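Local coordinates for protein probable uracil-DNA glycosylase (Acanthamoeba polyphaga mimivirus, PDB 5X55) that is probably a uracil-DNA glycosylase, a viral member of the UDG superfamily built around a four-stranded parallel beta sheet, at residues S113-F118 against S156-R161; Q162-Y167 against A257-L262; L290-W295 against K309-I314; N326-M331 against V340-F345. One frame throughout, in Å; residues are numbered along the deposited sequence.

Contact 1: residues S113-F118 against S156-R161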
loop_
_atom_site.group_PDB
_atom_site.type_symbol
_atom_site.label_atom_id
_atom_site.label_comp_id
_atom_site.label_asym_id
_atom_site.label_seq_id
_atom_site.Cartn_x
_atom_site.Cartn_y
_atom_site.Cartn_z
ATOM N N SER A 113 9.660 12.395 -13.286
ATOM C CA SER A 113 10.503 11.714 -12.315
ATOM C C SER A 113 10.869 12.657 -11.172
ATOM O O SER A 113 10.564 13.848 -11.186
ATOM C CB SER A 113 11.768 11.159 -12.982
ATOM O OG SER A 113 12.666 12.200 -13.346
ATOM N N TRP A 114 11.559 12.114 -10.170
ATOM C CA TRP A 114 11.962 12.920 -9.024
ATOM C C TRP A 114 12.851 14.090 -9.435
ATOM O O TRP A 114 12.624 15.230 -9.009
ATOM C CB TRP A 114 12.653 12.041 -7.991
ATOM C CG TRP A 114 11.660 11.224 -7.236
ATOM C CD1 TRP A 114 11.019 10.095 -7.678
ATOM C CD2 TRP A 114 11.158 11.485 -5.925
ATOM N NE1 TRP A 114 10.153 9.638 -6.717
ATOM C CE2 TRP A 114 10.227 10.462 -5.624
ATOM C CE3 TRP A 114 11.409 12.477 -4.968
ATOM C CZ2 TRP A 114 9.542 10.406 -4.407
ATOM C CZ3 TRP A 114 10.731 12.418 -3.754
ATOM C CH2 TRP A 114 9.802 11.385 -3.488
ATOM N N ILE A 115 13.870 13.830 -10.262
ATOM C CA ILE A 115 14.779 14.907 -10.646
ATOM C C ILE A 115 14.088 15.937 -11.547
ATOM O O ILE A 115 14.545 17.083 -11.637
ATOM C CB ILE A 115 16.060 14.325 -11.292
ATOM C CG1 ILE A 115 17.147 15.397 -11.390
ATOM C CG2 ILE A 115 15.781 13.717 -12.657
ATOM C CD1 ILE A 115 17.516 16.017 -10.041
ATOM N N GLU A 116 12.971 15.583 -12.183
ATOM C CA GLU A 116 12.212 16.579 -12.937
ATOM C C GLU A 116 11.347 17.454 -12.025
ATOM O O GLU A 116 11.297 18.675 -12.220
ATOM C CB GLU A 116 11.367 15.888 -14.009
ATOM C CG GLU A 116 12.199 14.910 -14.838
ATOM C CD GLU A 116 11.451 14.294 -16.015
ATOM O OE1 GLU A 116 12.047 14.168 -17.106
ATOM O OE2 GLU A 116 10.273 13.927 -15.855
ATOM N N CYS A 117 10.674 16.858 -11.018
ATOM C CA CYS A 117 9.868 17.633 -10.066
ATOM C C CYS A 117 10.721 18.490 -9.150
ATOM O O CYS A 117 10.245 19.513 -8.647
ATOM C CB CYS A 117 9.012 16.728 -9.172
ATOM S SG CYS A 117 7.805 15.754 -10.034
ATOM N N PHE A 118 11.939 18.060 -8.854
ATOM C CA PHE A 118 12.819 18.777 -7.937
ATOM C C PHE A 118 14.184 18.911 -8.592
ATOM O O PHE A 118 15.141 18.241 -8.193
ATOM C CB PHE A 118 12.935 18.075 -6.584
ATOM C CG PHE A 118 11.612 17.807 -5.910
ATOM C CD1 PHE A 118 10.896 18.838 -5.319
ATOM C CD2 PHE A 118 11.095 16.515 -5.852
ATOM C CE1 PHE A 118 9.688 18.594 -4.692
ATOM C CE2 PHE A 118 9.894 16.260 -5.224
ATOM C CZ PHE A 118 9.184 17.304 -4.640
ATOM N N SER A 156 19.145 13.619 -0.473
ATOM C CA SER A 156 20.464 13.045 -0.722
ATOM C C SER A 156 20.405 11.969 -1.798
ATOM O O SER A 156 21.326 11.864 -2.615
ATOM C CB SER A 156 21.070 12.504 0.581
ATOM O OG SER A 156 20.648 11.183 0.875
ATOM N N TYR A 157 19.322 11.175 -1.847
ATOM C CA TYR A 157 19.182 10.227 -2.956
ATOM C C TYR A 157 19.084 10.954 -4.293
ATOM O O TYR A 157 19.608 10.480 -5.306
ATOM C CB TYR A 157 17.951 9.328 -2.787
ATOM C CG TYR A 157 17.841 8.531 -1.507
ATOM C CD1 TYR A 157 18.962 8.169 -0.764
ATOM C CD2 TYR A 157 16.598 8.142 -1.038
ATOM C CE1 TYR A 157 18.822 7.424 0.429
ATOM C CE2 TYR A 157 16.448 7.416 0.137
ATOM C CZ TYR A 157 17.547 7.053 0.864
ATOM O OH TYR A 157 17.343 6.321 2.030
ATOM N N LEU A 158 18.392 12.094 -4.327
ATOM C CA LEU A 158 18.337 12.848 -5.581
ATOM C C LEU A 158 19.688 13.436 -5.961
ATOM O O LEU A 158 19.998 13.544 -7.158
ATOM C CB LEU A 158 17.313 13.973 -5.497
ATOM C CG LEU A 158 16.013 13.619 -6.196
ATOM C CD1 LEU A 158 15.282 12.612 -5.327
ATOM C CD2 LEU A 158 15.164 14.867 -6.480
ATOM N N GLU A 159 20.492 13.845 -4.964
ATOM C CA GLU A 159 21.827 14.373 -5.251
ATOM C C GLU A 159 22.736 13.320 -5.873
ATOM O O GLU A 159 23.572 13.653 -6.721
ATOM C CB GLU A 159 22.456 14.968 -3.989
ATOM C CG GLU A 159 22.218 16.473 -3.834
ATOM C CD GLU A 159 22.991 17.298 -4.859
ATOM O OE1 GLU A 159 22.430 17.618 -5.930
ATOM O OE2 GLU A 159 24.174 17.618 -4.593
ATOM N N LYS A 160 22.579 12.055 -5.493
ATOM C CA LYS A 160 23.320 10.972 -6.127
ATOM C C LYS A 160 22.662 10.459 -7.398
ATOM O O LYS A 160 23.115 9.445 -7.936
ATOM C CB LYS A 160 23.506 9.814 -5.152
ATOM C CG LYS A 160 24.070 10.247 -3.825
ATOM C CD LYS A 160 24.229 9.079 -2.885
ATOM C CE LYS A 160 25.188 9.430 -1.753
ATOM N NZ LYS A 160 25.513 8.238 -0.911
ATOM N N ARG A 161 21.595 11.113 -7.866
ATOM C CA ARG A 161 20.920 10.758 -9.119
ATOM C C ARG A 161 20.308 9.356 -9.093
ATOM O O ARG A 161 20.218 8.700 -10.136
ATOM C CB ARG A 161 21.865 10.895 -10.314
ATOM C CG ARG A 161 22.444 12.284 -10.503
ATOM C CD ARG A 161 21.392 13.304 -10.938
ATOM N NE ARG A 161 21.610 14.635 -10.398
ATOM C CZ ARG A 161 21.218 15.782 -10.944
ATOM N NH1 ARG A 161 20.541 15.763 -12.081
ATOM N NH2 ARG A 161 21.476 16.932 -10.346
#
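Leu158 packs against Trp114 and Phe118, and Ile115 packs on Arg161. The apolar part centres on the two methyls of Leu158. Leu158 CD1 reaches Trp114 CB at 3.8 Å and lies close to CE3 of the indole. Leu158 CD2 packs on Phe118 CB at 3.9 Å and also meets the carbonyl oxygen Trp114 O, 3.6 Å away. The Leu158 and Trp114 side chains cross at about a right angle.

The second interaction is between an aliphatic chain and a charged flat group. Ile115 CD1 sits 3.6 Å above one face of the Arg161 guanidinium, toward its rim. Ile115 CG1 touches Arg161 NH1 at 3.5 Å. The Arg161 chain bends at chi2 (-69°), which places CD, and bends again at chi3. Arg161 has positive phi and is the C-prime residue of a Schellman motif.

The short helix 114-117 thus packs against the C-terminal end of helix 146-159. Ile164 of strand 164-165 touches both Trp114 and Leu158, and Pro168 also packs on Trp114.

Contact 2: residues Q162-Y167 against A257-L262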
loop_
_atom_site.group_PDB
_atom_site.type_symbol
_atom_site.label_atom_id
_atom_site.label_comp_id
_atom_site.label_asym_id
_atom_site.label_seq_id
_atom_site.Cartn_x
_atom_site.Cartn_y
_atom_site.Cartn_z
ATOM N N GLN A 162 19.852 8.880 -7.929
ATOM C CA GLN A 162 19.158 7.595 -7.861
ATOM C C GLN A 162 17.748 7.716 -8.421
ATOM O O GLN A 162 17.052 8.702 -8.165
ATOM C CB GLN A 162 19.094 7.103 -6.421
ATOM C CG GLN A 162 20.459 6.856 -5.816
ATOM C CD GLN A 162 20.376 6.415 -4.374
ATOM O OE1 GLN A 162 19.311 6.472 -3.753
ATOM N NE2 GLN A 162 21.509 5.963 -3.829
ATOM N N ARG A 163 17.310 6.689 -9.157
ATOM C CA ARG A 163 15.985 6.691 -9.792
ATOM C C ARG A 163 14.948 6.157 -8.808
ATOM O O ARG A 163 14.531 4.997 -8.849
ATOM C CB ARG A 163 16.000 5.868 -11.077
ATOM C CG ARG A 163 17.295 5.970 -11.833
ATOM C CD ARG A 163 17.189 5.521 -13.217
ATOM N NE ARG A 163 16.815 6.613 -14.087
ATOM C CZ ARG A 163 15.949 6.587 -15.076
ATOM N NH1 ARG A 163 15.345 5.480 -15.359
ATOM N NH2 ARG A 163 15.714 7.695 -15.743
ATOM N N ILE A 164 14.517 7.041 -7.915
ATOM C CA ILE A 164 13.498 6.692 -6.940
ATOM C C ILE A 164 12.185 6.383 -7.644
ATOM O O ILE A 164 11.796 7.075 -8.590
ATOM C CB ILE A 164 13.340 7.844 -5.943
ATOM C CG1 ILE A 164 14.681 8.093 -5.239
ATOM C CG2 ILE A 164 12.183 7.566 -5.000
ATOM C CD1 ILE A 164 14.646 9.220 -4.216
ATOM N N VAL A 165 11.522 5.312 -7.210
ATOM C CA VAL A 165 10.190 4.926 -7.671
ATOM C C VAL A 165 9.339 4.715 -6.423
ATOM O O VAL A 165 9.885 4.381 -5.358
ATOM C CB VAL A 165 10.227 3.668 -8.555
ATOM C CG1 VAL A 165 11.044 3.918 -9.819
ATOM C CG2 VAL A 165 10.772 2.447 -7.762
ATOM N N PRO A 166 8.020 4.962 -6.469
ATOM C CA PRO A 166 7.298 5.542 -7.607
ATOM C C PRO A 166 7.627 7.025 -7.791
ATOM O O PRO A 166 8.233 7.605 -6.892
ATOM C CB PRO A 166 5.829 5.359 -7.215
ATOM C CG PRO A 166 5.854 5.464 -5.712
ATOM C CD PRO A 166 7.129 4.733 -5.314
ATOM N N TYR A 167 7.235 7.607 -8.933
ATOM C CA TYR A 167 7.452 9.023 -9.192
ATOM C C TYR A 167 6.641 9.866 -8.209
ATOM O O TYR A 167 5.655 9.393 -7.634
ATOM C CB TYR A 167 7.084 9.357 -10.634
ATOM C CG TYR A 167 8.075 8.813 -11.653
ATOM C CD1 TYR A 167 9.269 8.229 -11.245
ATOM C CD2 TYR A 167 7.822 8.896 -13.017
ATOM C CE1 TYR A 167 10.165 7.745 -12.157
ATOM C CE2 TYR A 167 8.721 8.407 -13.943
ATOM C CZ TYR A 167 9.889 7.830 -13.504
ATOM O OH TYR A 167 10.790 7.332 -14.406
ATOM N N ALA A 257 7.071 0.840 3.115
ATOM C CA ALA A 257 8.164 1.625 2.554
ATOM C C ALA A 257 7.641 2.307 1.296
ATOM O O ALA A 257 7.367 1.643 0.290
ATOM C CB ALA A 257 9.376 0.755 2.229
ATOM N N PHE A 258 7.530 3.627 1.333
ATOM C CA PHE A 258 6.885 4.300 0.216
ATOM C C PHE A 258 7.752 4.393 -1.033
ATOM O O PHE A 258 7.203 4.658 -2.111
ATOM C CB PHE A 258 6.421 5.696 0.648
ATOM C CG PHE A 258 5.136 5.682 1.440
ATOM C CD1 PHE A 258 5.102 5.169 2.729
ATOM C CD2 PHE A 258 3.965 6.156 0.889
ATOM C CE1 PHE A 258 3.914 5.154 3.453
ATOM C CE2 PHE A 258 2.779 6.141 1.606
ATOM C CZ PHE A 258 2.753 5.644 2.885
ATOM N N THR A 259 9.064 4.174 -0.938
ATOM C CA THR A 259 9.940 4.306 -2.095
ATOM C C THR A 259 10.943 3.162 -2.161
ATOM O O THR A 259 11.210 2.479 -1.174
ATOM C CB THR A 259 10.721 5.628 -2.074
ATOM O OG1 THR A 259 11.456 5.725 -0.846
ATOM C CG2 THR A 259 9.777 6.813 -2.188
ATOM N N THR A 260 11.500 2.967 -3.352
ATOM C CA THR A 260 12.736 2.233 -3.521
ATOM C C THR A 260 13.475 2.863 -4.697
ATOM O O THR A 260 13.128 3.955 -5.149
ATOM C CB THR A 260 12.464 0.728 -3.676
ATOM O OG1 THR A 260 13.704 0.008 -3.614
ATOM C CG2 THR A 260 11.709 0.400 -4.977
ATOM N N VAL A 261 14.521 2.203 -5.168
ATOM C CA VAL A 261 15.265 2.638 -6.347
ATOM C C VAL A 261 14.946 1.665 -7.466
ATOM O O VAL A 261 14.844 0.453 -7.232
ATOM C CB VAL A 261 16.787 2.704 -6.084
ATOM C CG1 VAL A 261 17.558 2.976 -7.374
ATOM C CG2 VAL A 261 17.102 3.776 -5.055
ATOM N N LEU A 262 14.765 2.197 -8.675
ATOM C CA LEU A 262 14.479 1.349 -9.823
ATOM C C LEU A 262 15.492 0.210 -9.921
ATOM O O LEU A 262 16.703 0.431 -9.832
ATOM C CB LEU A 262 14.505 2.190 -11.096
ATOM C CG LEU A 262 13.929 1.549 -12.352
ATOM C CD1 LEU A 262 12.434 1.340 -12.182
ATOM C CD2 LEU A 262 14.238 2.436 -13.550
#
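Val165 and Thr260 meet through their CG2 methyls. Val165 CG1 is anti to the carbonyl carbon (chi1 -62°), while Thr260 OG1 is anti to the backbone N (chi1 -170°). These rotations leave each CG2 between backbone N and carbonyl carbon. The two side chains lie side by side, pointing the same way, with the CG2 atoms of Val165 and Thr260 3.6 Å apart. Val165 CG1 packs on Leu262 CD1 at 3.8 Å. The Ile164 CG2 and Thr259 CG2 methyls also touch.

The backbones form a short antiparallel pairing. Val165 and Thr260 are the hydrogen-bonded pair: Val165 N gives to Thr260 O at 2.9 Å, and Thr260 N gives to Val165 O at 2.9 Å. Ile164 and Val261 form the next, non-hydrogen-bonded pair. Beyond it, Leu262 N bonds to Arg163 O at 2.8 Å. Arg163 is the centre of an inverse gamma turn. Its NH1 meets Leu262 CD2 at the edge of the guanidinium. At the other end a cis peptide precedes Pro166, and Pro166 CD lies 3.2 Å from Phe258 O.

The threonine hydroxyls bond outside this pairing. Thr259 OG1 meets Trp272 and His268, and Thr260 OG1 meets Glu264 O. Polar grip across the contact therefore comes from three main-chain bonds, while side chains add apolar packing.

Contact 3: residues L290-W295 against K309-I314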
loop_
_atom_site.group_PDB
_atom_site.type_symbol
_atom_site.label_atom_id
_atom_site.label_comp_id
_atom_site.label_asym_id
_atom_site.label_seq_id
_atom_site.Cartn_x
_atom_site.Cartn_y
_atom_site.Cartn_z
ATOM N N LEU A 290 -11.928 -0.279 11.556
ATOM C CA LEU A 290 -11.291 -0.516 10.274
ATOM C C LEU A 290 -10.966 -1.993 10.162
ATOM O O LEU A 290 -10.913 -2.716 11.161
ATOM C CB LEU A 290 -10.013 0.309 10.127
ATOM C CG LEU A 290 -10.154 1.818 10.323
ATOM C CD1 LEU A 290 -8.819 2.519 10.080
ATOM C CD2 LEU A 290 -11.236 2.399 9.436
ATOM N N ILE A 291 -10.733 -2.446 8.938
ATOM C CA ILE A 291 -10.267 -3.806 8.708
ATOM C C ILE A 291 -8.812 -3.750 8.253
ATOM O O ILE A 291 -8.495 -3.092 7.255
ATOM C CB ILE A 291 -11.143 -4.536 7.685
ATOM C CG1 ILE A 291 -12.591 -4.531 8.180
ATOM C CG2 ILE A 291 -10.606 -5.952 7.482
ATOM C CD1 ILE A 291 -13.617 -4.823 7.112
ATOM N N PHE A 292 -7.936 -4.438 8.986
ATOM C CA PHE A 292 -6.524 -4.564 8.652
ATOM C C PHE A 292 -6.257 -5.974 8.144
ATOM O O PHE A 292 -6.573 -6.961 8.824
ATOM C CB PHE A 292 -5.629 -4.256 9.863
ATOM C CG PHE A 292 -5.534 -2.794 10.188
ATOM C CD1 PHE A 292 -6.522 -2.171 10.932
ATOM C CD2 PHE A 292 -4.460 -2.031 9.722
ATOM C CE1 PHE A 292 -6.456 -0.812 11.224
ATOM C CE2 PHE A 292 -4.374 -0.658 10.001
ATOM C CZ PHE A 292 -5.383 -0.045 10.753
ATOM N N VAL A 293 -5.681 -6.061 6.948
ATOM C CA VAL A 293 -5.331 -7.323 6.309
ATOM C C VAL A 293 -3.817 -7.456 6.347
ATOM O O VAL A 293 -3.104 -6.624 5.770
ATOM C CB VAL A 293 -5.855 -7.378 4.869
ATOM C CG1 VAL A 293 -5.436 -8.654 4.217
ATOM C CG2 VAL A 293 -7.345 -7.236 4.857
ATOM N N ALA A 294 -3.325 -8.492 7.034
ATOM C CA ALA A 294 -1.894 -8.701 7.238
ATOM C C ALA A 294 -1.445 -9.923 6.434
ATOM O O ALA A 294 -1.653 -11.067 6.849
ATOM C CB ALA A 294 -1.574 -8.865 8.725
ATOM N N TRP A 295 -0.822 -9.679 5.282
ATOM C CA TRP A 295 -0.282 -10.745 4.453
ATOM C C TRP A 295 1.242 -10.800 4.654
ATOM O O TRP A 295 1.976 -9.930 4.166
ATOM C CB TRP A 295 -0.654 -10.508 2.995
ATOM C CG TRP A 295 -2.139 -10.630 2.655
ATOM C CD1 TRP A 295 -3.094 -11.372 3.304
ATOM C CD2 TRP A 295 -2.812 -9.987 1.553
ATOM N NE1 TRP A 295 -4.320 -11.229 2.668
ATOM C CE2 TRP A 295 -4.168 -10.385 1.596
ATOM C CE3 TRP A 295 -2.391 -9.117 0.536
ATOM C CZ2 TRP A 295 -5.103 -9.938 0.670
ATOM C CZ3 TRP A 295 -3.333 -8.676 -0.400
ATOM C CH2 TRP A 295 -4.672 -9.084 -0.316
ATOM N N LYS A 309 -9.361 -5.168 19.507
ATOM C CA LYS A 309 -10.751 -5.119 19.945
ATOM C C LYS A 309 -11.482 -3.912 19.387
ATOM O O LYS A 309 -12.718 -3.905 19.320
ATOM C CB LYS A 309 -10.839 -5.102 21.477
ATOM C CG LYS A 309 -10.123 -6.263 22.154
ATOM C CD LYS A 309 -10.318 -6.259 23.676
ATOM C CE LYS A 309 -10.322 -4.848 24.271
ATOM N NZ LYS A 309 -9.046 -4.094 24.058
ATOM N N LYS A 310 -10.734 -2.911 18.979
ATOM C CA LYS A 310 -11.259 -1.739 18.319
ATOM C C LYS A 310 -11.292 -1.908 16.799
ATOM O O LYS A 310 -12.025 -1.185 16.108
ATOM C CB LYS A 310 -10.361 -0.569 18.710
ATOM C CG LYS A 310 -10.984 0.770 18.834
ATOM C CD LYS A 310 -10.076 1.830 18.245
ATOM C CE LYS A 310 -10.475 3.133 18.849
ATOM N NZ LYS A 310 -11.959 3.179 19.084
ATOM N N HIS A 311 -10.493 -2.834 16.273
ATOM C CA HIS A 311 -10.323 -3.007 14.842
ATOM C C HIS A 311 -10.173 -4.488 14.545
ATOM O O HIS A 311 -9.732 -5.273 15.391
ATOM C CB HIS A 311 -9.094 -2.253 14.304
ATOM C CG HIS A 311 -9.163 -0.773 14.486
ATOM N ND1 HIS A 311 -9.956 0.035 13.698
ATOM C CD2 HIS A 311 -8.535 0.050 15.362
ATOM C CE1 HIS A 311 -9.819 1.291 14.082
ATOM N NE2 HIS A 311 -8.957 1.330 15.087
ATOM N N TYR A 312 -10.499 -4.847 13.311
ATOM C CA TYR A 312 -10.538 -6.235 12.869
ATOM C C TYR A 312 -9.291 -6.544 12.036
ATOM O O TYR A 312 -9.060 -5.898 11.008
ATOM C CB TYR A 312 -11.821 -6.455 12.072
ATOM C CG TYR A 312 -12.059 -7.848 11.557
ATOM C CD1 TYR A 312 -11.937 -8.960 12.385
ATOM C CD2 TYR A 312 -12.443 -8.045 10.238
ATOM C CE1 TYR A 312 -12.178 -10.244 11.899
ATOM C CE2 TYR A 312 -12.687 -9.318 9.745
ATOM C CZ TYR A 312 -12.556 -10.411 10.573
ATOM O OH TYR A 312 -12.808 -11.663 10.052
ATOM N N ILE A 313 -8.497 -7.531 12.476
ATOM C CA ILE A 313 -7.217 -7.877 11.853
ATOM C C ILE A 313 -7.281 -9.299 11.310
ATOM O O ILE A 313 -7.542 -10.248 12.061
ATOM C CB ILE A 313 -6.039 -7.738 12.829
ATOM C CG1 ILE A 313 -6.004 -6.328 13.437
ATOM C CG2 ILE A 313 -4.741 -8.039 12.100
ATOM C CD1 ILE A 313 -5.036 -6.173 14.592
ATOM N N ILE A 314 -6.995 -9.447 10.020
ATOM C CA ILE A 314 -7.047 -10.718 9.292
ATOM C C ILE A 314 -5.628 -11.033 8.859
ATOM O O ILE A 314 -4.997 -10.214 8.176
ATOM C CB ILE A 314 -7.957 -10.629 8.055
ATOM C CG1 ILE A 314 -9.398 -10.304 8.429
ATOM C CG2 ILE A 314 -7.908 -11.908 7.247
ATOM C CD1 ILE A 314 -10.245 -9.961 7.185
#
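Ile291, Phe292 and Val293 pair with Tyr312, Ile313 and Ile314 as parallel beta neighbours. The two strands belong to one beta-alpha-beta unit, joined through helix 297-303. Strand 312-316 is an outer strand of the four-stranded parallel sheet, and strand 291-295 lies next to it.

Four backbone bonds run in a ladder. Tyr312 N gives to Leu290 O, and Phe292 N gives to Tyr312 O at 2.7 Å. Ile314 N then gives to Phe292 O, and Ala294 N to Ile314 O at 2.7 Å.

On one face of the sheet, Ile291 CG2 touches Tyr312 CD2 at 3.9 Å and Ile314 CD1 at 4.0 Å. Helix 350-360 covers this face. On the other, Phe292 CB packs on Ile313 CG1. The Phe292 ring turns its edge to one face of His311, with the planes at 79°.

The His311 side chain lies beside that of Leu290, pointing the same way. Leu290 N lies in the His311 ring plane and gives to His311 ND1 at 2.9 Å, with an N-H...acceptor angle of 151°. ND1 is therefore an acceptor. If the ring is neutral, its proton would sit on NE2.

Contact 4: residues N326-M331 against V340-F345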
loop_
_atom_site.group_PDB
_atom_site.type_symbol
_atom_site.label_atom_id
_atom_site.label_comp_id
_atom_site.label_asym_id
_atom_site.label_seq_id
_atom_site.Cartn_x
_atom_site.Cartn_y
_atom_site.Cartn_z
ATOM N N ASN A 326 1.991 -22.043 1.844
ATOM C CA ASN A 326 2.522 -22.461 3.131
ATOM C C ASN A 326 1.938 -21.603 4.241
ATOM O O ASN A 326 1.665 -20.414 4.045
ATOM C CB ASN A 326 4.045 -22.342 3.155
ATOM C CG ASN A 326 4.700 -23.206 2.105
ATOM O OD1 ASN A 326 4.240 -24.319 1.833
ATOM N ND2 ASN A 326 5.772 -22.699 1.497
ATOM N N THR A 327 1.754 -22.215 5.412
ATOM C CA THR A 327 1.512 -21.444 6.626
ATOM C C THR A 327 2.666 -20.470 6.873
ATOM O O THR A 327 3.737 -20.560 6.280
ATOM C CB THR A 327 1.377 -22.349 7.851
ATOM O OG1 THR A 327 2.649 -22.952 8.129
ATOM C CG2 THR A 327 0.345 -23.419 7.628
ATOM N N MET A 328 2.442 -19.540 7.783
ATOM C CA MET A 328 3.453 -18.561 8.145
ATOM C C MET A 328 3.630 -18.584 9.650
ATOM O O MET A 328 2.656 -18.750 10.387
ATOM C CB MET A 328 3.053 -17.149 7.700
ATOM C CG MET A 328 3.611 -16.054 8.588
ATOM S SD MET A 328 2.885 -14.458 8.263
ATOM C CE MET A 328 1.487 -14.366 9.366
ATOM N N THR A 329 4.860 -18.401 10.108
ATOM C CA THR A 329 5.126 -18.231 11.527
ATOM C C THR A 329 5.531 -16.785 11.789
ATOM O O THR A 329 6.389 -16.236 11.096
ATOM C CB THR A 329 6.197 -19.215 11.998
ATOM O OG1 THR A 329 5.684 -20.546 11.862
ATOM C CG2 THR A 329 6.503 -18.989 13.437
ATOM N N SER A 330 4.888 -16.160 12.764
ATOM C CA SER A 330 5.090 -14.742 12.996
ATOM C C SER A 330 5.069 -14.453 14.486
ATOM O O SER A 330 4.259 -15.018 15.231
ATOM C CB SER A 330 4.015 -13.917 12.287
ATOM O OG SER A 330 4.202 -12.539 12.515
ATOM N N MET A 331 5.947 -13.543 14.901
ATOM C CA MET A 331 6.080 -13.201 16.310
ATOM C C MET A 331 4.822 -12.488 16.786
ATOM O O MET A 331 4.388 -11.493 16.194
ATOM C CB MET A 331 7.315 -12.332 16.524
ATOM C CG MET A 331 7.540 -11.920 17.975
ATOM S SD MET A 331 7.634 -13.307 19.133
ATOM C CE MET A 331 9.260 -13.961 18.747
ATOM N N VAL A 340 3.599 -17.533 16.520
ATOM C CA VAL A 340 2.323 -18.185 16.259
ATOM C C VAL A 340 2.242 -18.520 14.773
ATOM O O VAL A 340 2.808 -17.824 13.923
ATOM C CB VAL A 340 1.150 -17.289 16.709
ATOM C CG1 VAL A 340 -0.203 -17.904 16.340
ATOM C CG2 VAL A 340 1.248 -17.051 18.204
ATOM N N THR A 341 1.547 -19.609 14.462
ATOM C CA THR A 341 1.360 -20.053 13.091
ATOM C C THR A 341 0.023 -19.536 12.573
ATOM O O THR A 341 -0.991 -19.621 13.265
ATOM C CB THR A 341 1.431 -21.578 13.009
ATOM O OG1 THR A 341 2.740 -21.994 13.405
ATOM C CG2 THR A 341 1.210 -22.049 11.592
ATOM N N TYR A 342 0.035 -18.975 11.368
ATOM C CA TYR A 342 -1.109 -18.430 10.654
ATOM C C TYR A 342 -1.257 -19.160 9.331
ATOM O O TYR A 342 -0.259 -19.616 8.762
ATOM C CB TYR A 342 -0.946 -16.923 10.411
ATOM C CG TYR A 342 -0.785 -16.186 11.712
ATOM C CD1 TYR A 342 -1.886 -15.717 12.404
ATOM C CD2 TYR A 342 0.474 -16.007 12.280
ATOM C CE1 TYR A 342 -1.739 -15.060 13.616
ATOM C CE2 TYR A 342 0.629 -15.359 13.494
ATOM C CZ TYR A 342 -0.482 -14.891 14.160
ATOM O OH TYR A 342 -0.338 -14.250 15.371
ATOM N N PRO A 343 -2.485 -19.298 8.831
ATOM C CA PRO A 343 -2.720 -20.140 7.650
ATOM C C PRO A 343 -2.101 -19.568 6.385
ATOM O O PRO A 343 -1.725 -18.395 6.310
ATOM C CB PRO A 343 -4.251 -20.176 7.539
ATOM C CG PRO A 343 -4.724 -18.966 8.296
ATOM C CD PRO A 343 -3.745 -18.806 9.426
ATOM N N SER A 344 -2.001 -20.436 5.377
ATOM C CA SER A 344 -1.512 -20.030 4.071
ATOM C C SER A 344 -2.499 -19.088 3.379
ATOM O O SER A 344 -3.717 -19.172 3.560
ATOM C CB SER A 344 -1.268 -21.248 3.177
ATOM O OG SER A 344 -2.484 -21.868 2.829
ATOM N N PHE A 345 -1.945 -18.208 2.546
ATOM C CA PHE A 345 -2.758 -17.230 1.839
ATOM C C PHE A 345 -3.883 -17.895 1.060
ATOM O O PHE A 345 -5.034 -17.446 1.116
ATOM C CB PHE A 345 -1.883 -16.401 0.894
ATOM C CG PHE A 345 -2.667 -15.391 0.097
ATOM C CD1 PHE A 345 -3.249 -15.742 -1.128
ATOM C CD2 PHE A 345 -2.874 -14.109 0.605
ATOM C CE1 PHE A 345 -3.995 -14.809 -1.840
ATOM C CE2 PHE A 345 -3.621 -13.175 -0.094
ATOM C CZ PHE A 345 -4.175 -13.520 -1.325
#
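Met328 CE packs obliquely against the Tyr342 ring, 3.5 Å from Tyr342 CD2. Met328 CE also touches Tyr342 CB at 3.7 Å. The methionine chain is extended as far as SD and then bends at chi3 (91°), which sets CE against the tyrosine. Ser330 CB meets the same ring farther out, at Tyr342 CE2 (3.9 Å). Ser330 OG bonds to His300 ND1, and the His300 ring pairs edge-to-face with Tyr342.

Thr329 and Thr341 form a non-hydrogen-bonded pair on the opposite face of the hairpin, with the OG1 atoms of Thr329 and Thr341 3.6 Å apart. Thr341 CG2 also packs on Thr327 CB. Thr327 CB approaches Tyr342 O at 3.3 Å.

Four backbone bonds hold the strands. Met328 and Tyr342 exchange two, and Ser330 and Val340 exchange the other two. Beyond the paired strands the chains still touch, where Ser344 CB meets Asn326 O at 3.2 Å. This oxygen has a polar partner in Ser317 OG.

The axes of strands 328-331 and 340-342 run at 138° to each other, so the ribbon is strongly twisted. Two strands adjacent in the chain, paired antiparallel in regular register, make this a beta hairpin.

The contacts fall into two groups. Contacts 1 and 2 adjoin, with centres 10 Å apart. Trp114 NE1 bonds to Pro166 O at 2.8 Å, and Gln162 N bonds to Tyr157 O where helix 146-159 gives way to the next strand. Contacts 3 and 4 have centres 16 Å apart. They meet where Trp295 CE2 lies 3.3 Å from Phe345 CE2, the two rings being edge-to-face. Contacts 2 and 3 lie on opposite sides of the chain's centre, about 12 Å apart at their nearest atoms. In this superfamily the active-site pocket opens at the C-terminal ends of the parallel strands. Trp295, at the end of strand 291-295, and Phe345 lie toward that end of the sheet.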